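Local coordinates for protein ribulose bisphosphate carboxylase (Hyperthermus butylicus DSM 5456, PDB 6HUN) that probably catalyses the addition of CO2 and water to ribulose 1,5-bisphosphate, giving two molecules of 3-phosphoglycerate, with the help of one magnesium ion per subunit, at residues V137-F142 and M312-K317; S145-F150 and Q368-I373. One frame throughout, in Å; residues are numbered along the deposited sequence.

Contact 1: V137-F142 and M312-K317; sequences VEDVYF and MFLVAK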
ATOM      1  N   VAL A 137     -11.522   8.355   3.218  1.00 20.36           N
ATOM      2  CA  VAL A 137     -11.467   8.131   4.670  1.00 20.70           C
ATOM      3  C   VAL A 137     -10.725   9.322   5.243  1.00 20.01           C
ATOM      4  O   VAL A 137      -9.533   9.490   4.972  1.00 17.93           O
ATOM      5  CB  VAL A 137     -10.777   6.807   5.048  1.00 20.71           C
ATOM      6  CG1 VAL A 137     -11.017   6.601   6.564  1.00 19.88           C
ATOM      7  CG2 VAL A 137     -11.435   5.657   4.269  1.00 20.40           C
ATOM      8  N   GLU A 138     -11.433  10.154   6.002  1.00 22.42           N
ATOM      9  CA  GLU A 138     -10.842  11.418   6.432  1.00 23.37           C
ATOM     10  C   GLU A 138     -10.062  11.283   7.757  1.00 21.14           C
ATOM     11  O   GLU A 138      -8.987  11.890   7.926  1.00 21.26           O
ATOM     12  CB  GLU A 138     -11.948  12.474   6.601  1.00 28.50           C
ATOM     13  CG  GLU A 138     -12.827  12.730   5.380  1.00 25.57           C
ATOM     14  CD  GLU A 138     -12.141  13.585   4.295  1.00 27.22           C
ATOM     15  OE1 GLU A 138     -10.904  13.726   4.256  1.00 28.78           O
ATOM     16  OE2 GLU A 138     -12.859  14.067   3.390  1.00 38.44           O
ATOM     17  N   ASP A 139     -10.601  10.512   8.700  1.00 21.90           N
ATOM     18  CA  ASP A 139      -9.974  10.370   9.993  1.00 24.79           C
ATOM     19  C   ASP A 139     -10.603   9.176  10.698  1.00 27.17           C
ATOM     20  O   ASP A 139     -11.721   8.770  10.387  1.00 24.80           O
ATOM     21  CB  ASP A 139     -10.195  11.648  10.843  1.00 25.27           C
ATOM     22  CG  ASP A 139      -9.222  11.737  12.033  1.00 28.67           C
ATOM     23  OD1 ASP A 139      -8.335  10.841  12.153  1.00 26.79           O
ATOM     24  OD2 ASP A 139      -9.312  12.750  12.777  1.00 31.43           O
ATOM     25  N   VAL A 140      -9.908   8.691  11.720  1.00 24.07           N
ATOM     26  CA  VAL A 140     -10.413   7.572  12.529  1.00 23.86           C
ATOM     27  C   VAL A 140      -9.975   7.874  13.929  1.00 26.51           C
ATOM     28  O   VAL A 140      -8.802   8.195  14.142  1.00 28.80           O
ATOM     29  CB  VAL A 140      -9.862   6.201  12.071  1.00 22.78           C
ATOM     30  CG1 VAL A 140     -10.378   5.088  13.001  1.00 25.38           C
ATOM     31  CG2 VAL A 140     -10.350   5.887  10.649  1.00 21.48           C
ATOM     32  N   TYR A 141     -10.937   7.782  14.863  1.00 28.03           N
ATOM     33  CA  TYR A 141     -10.686   7.951  16.280  1.00 30.09           C
ATOM     34  C   TYR A 141     -10.419   6.572  16.842  1.00 30.93           C
ATOM     35  O   TYR A 141     -11.231   5.648  16.638  1.00 31.77           O
ATOM     36  CB  TYR A 141     -11.901   8.550  16.968  1.00 32.81           C
ATOM     37  CG  TYR A 141     -11.909   8.228  18.470  1.00 35.65           C
ATOM     38  CD1 TYR A 141     -11.079   8.925  19.320  1.00 39.83           C
ATOM     39  CD2 TYR A 141     -12.694   7.216  18.991  1.00 37.85           C
ATOM     40  CE1 TYR A 141     -11.062   8.674  20.724  1.00 41.54           C
ATOM     41  CE2 TYR A 141     -12.682   6.918  20.427  1.00 40.80           C
ATOM     42  CZ  TYR A 141     -11.844   7.667  21.246  1.00 42.60           C
ATOM     43  OH  TYR A 141     -11.768   7.454  22.608  1.00 44.17           O
ATOM     44  N   PHE A 142      -9.288   6.436  17.533  1.00 30.88           N
ATOM     45  CA  PHE A 142      -8.896   5.183  18.159  1.00 31.87           C
ATOM     46  C   PHE A 142      -9.107   5.306  19.662  1.00 34.97           C
ATOM     47  O   PHE A 142      -8.510   6.202  20.271  1.00 35.32           O
ATOM     48  CB  PHE A 142      -7.444   4.850  17.857  1.00 29.88           C
ATOM     49  CG  PHE A 142      -7.205   4.603  16.400  1.00 32.30           C
ATOM     50  CD1 PHE A 142      -7.646   3.424  15.835  1.00 36.26           C
ATOM     51  CD2 PHE A 142      -6.661   5.559  15.609  1.00 33.51           C
ATOM     52  CE1 PHE A 142      -7.467   3.187  14.465  1.00 36.23           C
ATOM     53  CE2 PHE A 142      -6.445   5.312  14.231  1.00 29.31           C
ATOM     54  CZ  PHE A 142      -6.869   4.143  13.686  1.00 31.95           C
ATOM     55  N   MET A 312      -3.995  12.349   3.986  1.00 17.30           N
ATOM     56  CA  MET A 312      -2.636  12.201   4.486  1.00 16.51           C
ATOM     57  C   MET A 312      -2.641  12.317   6.013  1.00 19.10           C
ATOM     58  O   MET A 312      -1.786  11.736   6.687  1.00 19.24           O
ATOM     59  CB  MET A 312      -1.725  13.304   3.878  1.00 21.72           C
ATOM     60  CG  MET A 312      -0.252  13.238   4.460  1.00 22.60           C
ATOM     61  SD  MET A 312       0.587  11.701   3.851  1.00 23.62           S
ATOM     62  CE  MET A 312       1.540  11.292   5.341  1.00 24.02           C
ATOM     63  N   PHE A 313      -3.584  13.090   6.553  1.00 18.09           N
ATOM     64  CA  PHE A 313      -3.752  13.171   8.006  1.00 20.39           C
ATOM     65  C   PHE A 313      -3.832  11.769   8.621  1.00 19.12           C
ATOM     66  O   PHE A 313      -3.145  11.465   9.593  1.00 18.72           O
ATOM     67  CB  PHE A 313      -4.998  14.011   8.288  1.00 22.38           C
ATOM     68  CG  PHE A 313      -5.263  14.270   9.782  1.00 22.10           C
ATOM     69  CD1 PHE A 313      -5.937  13.316  10.543  1.00 23.93           C
ATOM     70  CD2 PHE A 313      -4.881  15.499  10.389  1.00 22.80           C
ATOM     71  CE1 PHE A 313      -6.259  13.567  11.939  1.00 27.42           C
ATOM     72  CE2 PHE A 313      -5.164  15.721  11.722  1.00 28.97           C
ATOM     73  CZ  PHE A 313      -5.838  14.778  12.504  1.00 25.14           C
ATOM     74  N   LEU A 314      -4.684  10.913   8.075  1.00 17.87           N
ATOM     75  CA  LEU A 314      -4.859   9.591   8.673  1.00 17.53           C
ATOM     76  C   LEU A 314      -3.634   8.710   8.413  1.00 17.01           C
ATOM     77  O   LEU A 314      -3.225   7.901   9.264  1.00 18.17           O
ATOM     78  CB  LEU A 314      -6.176   8.993   8.152  1.00 18.70           C
ATOM     79  CG  LEU A 314      -6.501   7.531   8.561  1.00 18.90           C
ATOM     80  CD1 LEU A 314      -6.589   7.449  10.077  1.00 20.76           C
ATOM     81  CD2 LEU A 314      -7.780   6.964   7.951  1.00 21.12           C
ATOM     82  N   VAL A 315      -3.020   8.849   7.237  1.00 16.57           N
ATOM     83  CA  VAL A 315      -1.806   8.078   7.005  1.00 18.89           C
ATOM     84  C   VAL A 315      -0.755   8.449   8.069  1.00 18.38           C
ATOM     85  O   VAL A 315      -0.040   7.587   8.582  1.00 17.61           O
ATOM     86  CB  VAL A 315      -1.280   8.380   5.594  1.00 19.69           C
ATOM     87  CG1 VAL A 315       0.156   7.779   5.391  1.00 18.85           C
ATOM     88  CG2 VAL A 315      -2.282   7.889   4.524  1.00 17.57           C
ATOM     89  N   ALA A 316      -0.626   9.746   8.376  1.00 15.90           N
ATOM     90  CA  ALA A 316       0.322  10.178   9.403  1.00 16.41           C
ATOM     91  C   ALA A 316      -0.034   9.639  10.786  1.00 23.68           C
ATOM     92  O   ALA A 316       0.844   9.186  11.547  1.00 20.39           O
ATOM     93  CB  ALA A 316       0.417  11.741   9.461  1.00 17.17           C
ATOM     94  N   LYS A 317      -1.316   9.627  11.122  1.00 20.36           N
ATOM     95  CA  LYS A 317      -1.730   9.052  12.404  1.00 20.45           C
ATOM     96  C   LYS A 317      -1.412   7.556  12.482  1.00 22.44           C
ATOM     97  O   LYS A 317      -0.892   7.067  13.501  1.00 20.86           O
ATOM     98  CB  LYS A 317      -3.232   9.323  12.559  1.00 30.05           C
ATOM     99  CG  LYS A 317      -3.875   8.581  13.658  1.00 40.06           C
ATOM    100  CD  LYS A 317      -5.358   8.917  13.661  1.00 43.36           C
ATOM    101  CE  LYS A 317      -5.645   9.940  14.672  1.00 36.06           C
ATOM    102  NZ  LYS A 317      -7.097  10.070  14.996  1.00 29.01           N
TER
HETATM  103  O   HOH W   1      -7.633  12.641  14.803  1.00 32.73           O
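The ring of F142 carries V140 CG1 over one face, offset toward the rim and 3.7 Å above the plane, while K317 CD lies at its edge. At the edge of F313 lie D139 OD1 and water 1, the carboxylate turned 79° to the ring. Here strand 132-141 of the RuBisCO N-terminal domain, with a classic beta bulge where E138 and D139 both face V44, lies against helix 312-322 of the TIM-barrel domain. L314 points at the strand, its CD2 fitting between V137 CG1 (3.5 Å) and V140 CG2 (3.9 Å); valine, common in strands, offers a short apolar branch there. K317, bent at chi3 (-99°), is long enough to slide past F142 and bring its ammonium to D139 and the carbonyl of V140. K317 NZ forms a salt bridge with D139 OD1 at 3.2 Å; V140 O, Q368 OE1 and water 1 also surround NZ, which would favour its charged form. V140 N adds a short but bent bond to D139 OD1 from above the carboxylate plane; these two donors, with L366 N and water 1 on OD2, hold the group. Water 1 bridges K317 NZ to D139 OD2, and K317 NZ meets V140 O at 2.7 Å from above the carbonyl plane.

Contact 2: S145-F150 and Q368-I373; sequences SYLETF and QPWSNI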
ATOM      1  N   SER A 145      -8.185   1.691  24.623  1.00 46.08           N
ATOM      2  CA  SER A 145      -7.924   0.269  24.796  1.00 46.97           C
ATOM      3  C   SER A 145      -7.416  -0.346  23.507  1.00 48.21           C
ATOM      4  O   SER A 145      -6.685  -1.341  23.519  1.00 43.71           O
ATOM      5  CB  SER A 145      -9.194  -0.430  25.264  1.00 54.88           C
ATOM      6  OG  SER A 145     -10.208  -0.189  24.300  1.00 59.51           O
ATOM      7  N   TYR A 146      -7.779   0.249  22.385  1.00 43.44           N
ATOM      8  CA  TYR A 146      -7.248  -0.231  21.133  1.00 38.36           C
ATOM      9  C   TYR A 146      -5.934   0.470  20.795  1.00 38.39           C
ATOM     10  O   TYR A 146      -4.978  -0.182  20.344  1.00 35.49           O
ATOM     11  CB  TYR A 146      -8.310  -0.001  20.076  1.00 37.20           C
ATOM     12  CG  TYR A 146      -7.940  -0.507  18.675  1.00 34.50           C
ATOM     13  CD1 TYR A 146      -7.456  -1.796  18.458  1.00 38.65           C
ATOM     14  CD2 TYR A 146      -8.081   0.326  17.602  1.00 40.64           C
ATOM     15  CE1 TYR A 146      -7.130  -2.241  17.141  1.00 35.49           C
ATOM     16  CE2 TYR A 146      -7.755  -0.099  16.299  1.00 35.58           C
ATOM     17  CZ  TYR A 146      -7.297  -1.359  16.081  1.00 33.63           C
ATOM     18  OH  TYR A 146      -7.001  -1.690  14.768  1.00 35.02           O
ATOM     19  N   LEU A 147      -5.880   1.791  21.023  1.00 38.33           N
ATOM     20  CA  LEU A 147      -4.684   2.566  20.695  1.00 33.64           C
ATOM     21  C   LEU A 147      -3.476   2.034  21.458  1.00 37.35           C
ATOM     22  O   LEU A 147      -2.387   1.912  20.900  1.00 32.70           O
ATOM     23  CB  LEU A 147      -4.922   4.053  20.984  1.00 33.88           C
ATOM     24  CG  LEU A 147      -3.794   5.016  20.652  1.00 35.97           C
ATOM     25  CD1 LEU A 147      -3.535   4.971  19.139  1.00 28.97           C
ATOM     26  CD2 LEU A 147      -4.102   6.435  21.041  1.00 37.37           C
ATOM     27  N   GLU A 148      -3.666   1.629  22.722  1.00 38.79           N
ATOM     28  CA  GLU A 148      -2.506   1.136  23.450  1.00 38.51           C
ATOM     29  C   GLU A 148      -2.032  -0.247  23.020  1.00 39.93           C
ATOM     30  O   GLU A 148      -1.014  -0.697  23.548  1.00 40.63           O
ATOM     31  CB  GLU A 148      -2.799   1.149  24.969  1.00 42.15           C
ATOM     32  CG  GLU A 148      -3.869   0.169  25.444  1.00 46.68           C
ATOM     33  CD  GLU A 148      -4.233   0.380  26.944  1.00 59.70           C
ATOM     34  OE1 GLU A 148      -4.046   1.508  27.469  1.00 61.03           O
ATOM     35  OE2 GLU A 148      -4.689  -0.585  27.608  1.00 67.33           O
ATOM     36  N   THR A 149      -2.680  -0.961  22.076  1.00 38.98           N
ATOM     37  CA  THR A 149      -2.072  -2.188  21.591  1.00 36.32           C
ATOM     38  C   THR A 149      -0.961  -1.937  20.570  1.00 37.73           C
ATOM     39  O   THR A 149      -0.315  -2.891  20.107  1.00 32.93           O
ATOM     40  CB  THR A 149      -3.167  -3.112  21.009  1.00 36.57           C
ATOM     41  OG1 THR A 149      -3.737  -2.580  19.800  1.00 34.18           O
ATOM     42  CG2 THR A 149      -4.277  -3.292  22.035  1.00 40.09           C
ATOM     43  N   PHE A 150      -0.736  -0.669  20.189  1.00 35.91           N
ATOM     44  CA  PHE A 150       0.283  -0.281  19.244  1.00 29.70           C
ATOM     45  C   PHE A 150       1.452   0.368  19.996  1.00 30.05           C
ATOM     46  O   PHE A 150       1.249   0.955  21.071  1.00 33.50           O
ATOM     47  CB  PHE A 150      -0.297   0.709  18.239  1.00 27.73           C
ATOM     48  CG  PHE A 150      -1.368   0.106  17.398  1.00 29.01           C
ATOM     49  CD1 PHE A 150      -1.021  -0.522  16.186  1.00 28.60           C
ATOM     50  CD2 PHE A 150      -2.692   0.169  17.779  1.00 28.59           C
ATOM     51  CE1 PHE A 150      -1.993  -1.144  15.388  1.00 33.84           C
ATOM     52  CE2 PHE A 150      -3.698  -0.456  16.967  1.00 28.30           C
ATOM     53  CZ  PHE A 150      -3.341  -1.084  15.765  1.00 32.86           C
ATOM     54  N   GLN A 368      -8.487  13.273  19.447  1.00 37.58           N
ATOM     55  CA  GLN A 368      -7.646  12.081  19.613  1.00 36.28           C
ATOM     56  C   GLN A 368      -6.632  12.272  20.754  1.00 40.46           C
ATOM     57  O   GLN A 368      -5.607  12.938  20.560  1.00 36.67           O
ATOM     58  CB  GLN A 368      -6.913  11.712  18.313  1.00 32.85           C
ATOM     59  CG  GLN A 368      -6.004  10.494  18.513  1.00 32.04           C
ATOM     60  CD  GLN A 368      -6.816   9.211  18.659  1.00 35.70           C
ATOM     61  OE1 GLN A 368      -7.421   8.737  17.675  1.00 33.25           O
ATOM     62  NE2 GLN A 368      -6.832   8.648  19.836  1.00 36.23           N
ATOM     63  N   PRO A 369      -6.853  11.661  21.932  1.00 40.10           N
ATOM     64  CA  PRO A 369      -5.761  11.573  22.919  1.00 50.77           C
ATOM     65  C   PRO A 369      -4.733  10.534  22.487  1.00 45.63           C
ATOM     66  O   PRO A 369      -5.038   9.553  21.805  1.00 43.77           O
ATOM     67  CB  PRO A 369      -6.463  11.149  24.234  1.00 44.85           C
ATOM     68  CG  PRO A 369      -7.921  10.845  23.879  1.00 45.48           C
ATOM     69  CD  PRO A 369      -8.010  10.835  22.326  1.00 41.91           C
ATOM     70  N   TRP A 370      -3.488  10.768  22.868  1.00 41.37           N
ATOM     71  CA  TRP A 370      -2.392   9.900  22.441  1.00 39.13           C
ATOM     72  C   TRP A 370      -1.701   9.286  23.649  1.00 42.40           C
ATOM     73  O   TRP A 370      -0.473   9.152  23.688  1.00 38.48           O
ATOM     74  CB  TRP A 370      -1.387  10.687  21.595  1.00 34.71           C
ATOM     75  CG  TRP A 370      -1.824  10.978  20.211  1.00 32.25           C
ATOM     76  CD1 TRP A 370      -2.335  12.136  19.734  1.00 33.77           C
ATOM     77  CD2 TRP A 370      -1.728  10.089  19.113  1.00 30.87           C
ATOM     78  NE1 TRP A 370      -2.580  12.048  18.390  1.00 29.99           N
ATOM     79  CE2 TRP A 370      -2.222  10.782  17.975  1.00 28.29           C
ATOM     80  CE3 TRP A 370      -1.320   8.751  18.983  1.00 36.44           C
ATOM     81  CZ2 TRP A 370      -2.291  10.197  16.731  1.00 26.04           C
ATOM     82  CZ3 TRP A 370      -1.366   8.187  17.696  1.00 29.10           C
ATOM     83  CH2 TRP A 370      -1.846   8.910  16.612  1.00 26.32           C
ATOM     84  N   SER A 371      -2.479   8.962  24.678  1.00 41.94           N
ATOM     85  CA  SER A 371      -1.888   8.389  25.881  1.00 44.51           C
ATOM     86  C   SER A 371      -0.959   7.224  25.528  1.00 43.03           C
ATOM     87  O   SER A 371      -1.337   6.351  24.734  1.00 45.36           O
ATOM     88  CB  SER A 371      -3.025   7.923  26.786  1.00 47.84           C
ATOM     89  OG  SER A 371      -2.644   8.036  28.122  1.00 57.53           O
ATOM     90  N   ASN A 372       0.284   7.268  26.032  1.00 43.72           N
ATOM     91  CA  ASN A 372       1.291   6.222  25.807  1.00 46.76           C
ATOM     92  C   ASN A 372       1.821   6.123  24.363  1.00 40.39           C
ATOM     93  O   ASN A 372       2.264   5.052  23.935  1.00 38.26           O
ATOM     94  CB  ASN A 372       0.752   4.847  26.213  1.00 45.05           C
ATOM     95  CG  ASN A 372       0.255   4.849  27.637  1.00 48.32           C
ATOM     96  OD1 ASN A 372      -0.849   4.383  27.925  1.00 52.52           O
ATOM     97  ND2 ASN A 372       1.043   5.443  28.524  1.00 50.33           N
ATOM     98  N   ILE A 373       1.728   7.157  23.546  1.00 39.62           N
ATOM     99  CA  ILE A 373       2.273   7.109  22.181  1.00 34.15           C
ATOM    100  C   ILE A 373       3.144   8.368  22.038  1.00 28.05           C
ATOM    101  O   ILE A 373       2.625   9.462  22.111  1.00 30.79           O
ATOM    102  CB  ILE A 373       1.165   7.096  21.100  1.00 34.20           C
ATOM    103  CG1 ILE A 373       0.138   5.942  21.276  1.00 34.41           C
ATOM    104  CG2 ILE A 373       1.805   7.087  19.696  1.00 31.89           C
ATOM    105  CD1 ILE A 373       0.613   4.603  20.921  1.00 33.32           C
TER
HETATM  106  O   HOH W   2      -3.635   3.996  26.892  1.00 48.14           O
HETATM  107  O   HOH W   3       1.132   2.382  23.482  1.00 40.13           O
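Two tight turns face each other here, a type I turn from L147 to F150 that follows helix 144-147 and a type II turn from W370 to I373, with CA atoms 6.8 Å apart between E148 and N372. L147 is the side chain that bridges them. With CG anti to the backbone N (chi1 -178°), it drives its isobutyl group straight into the other segment, where its two methyls part. L147 CD2 reaches tip to tip toward Q368 and lies 3.3 Å from P369 O, while the L147 side chain crosses that of W370 at about a right angle, L147 CD1 lying 4.1 Å from W370 CZ3. I373 packs obliquely against the same leucine, its CG1 lying 4.1 Å from L147 CG and its CD1 3.7 Å from F150 O. Leucine suits this place because its forked end puts one methyl on the indole and the other on P369 O and Q368 NE2. That carbonyl has its own donor: Q368 NE2 donates to P369 O at 2.8 Å, along a lone pair and nearly in its own amide plane, while Q368 CG lies over one face of the W370 indole, off-centre. N372 takes up a left-handed backbone conformation (phi 69°) at the third position of its turn, which asparagine tolerates well. Beside the exposed E148 and N372, water 2 donates to both E148 OE1 and N372 OD1, and water 3 joins F150 O to N372 O. M321 of helix 312-322 also touches L147 and W370. The whole is a type I turn at the end of helix 144-147 packed on a type II turn that precedes barrel strand 377-380, in the two-domain RuBisCO fold.

Overall arrangement
The centres of contacts 1 and 2 lie about 14 Å apart, and the two touch. Along the chain their segments alternate: 137-142, 145-150, 312-317, then 368-373, with helix 144-147 following strand 132-141. Contact 1 sets the C-terminal end of strand 132-141 on helix 312-322, and contact 2 continues the same seam beyond it. Strand 309-310, just before that helix, extends the N-terminal sheet beside 132-141. The backbone N of F142 in contact 1 probably donates to the Q368 side chain of contact 2, and W370 CH2 packs 3.6 Å from K317 CG. Residues distant in sequence thus join the N-terminal domain to the barrel domain within one subunit.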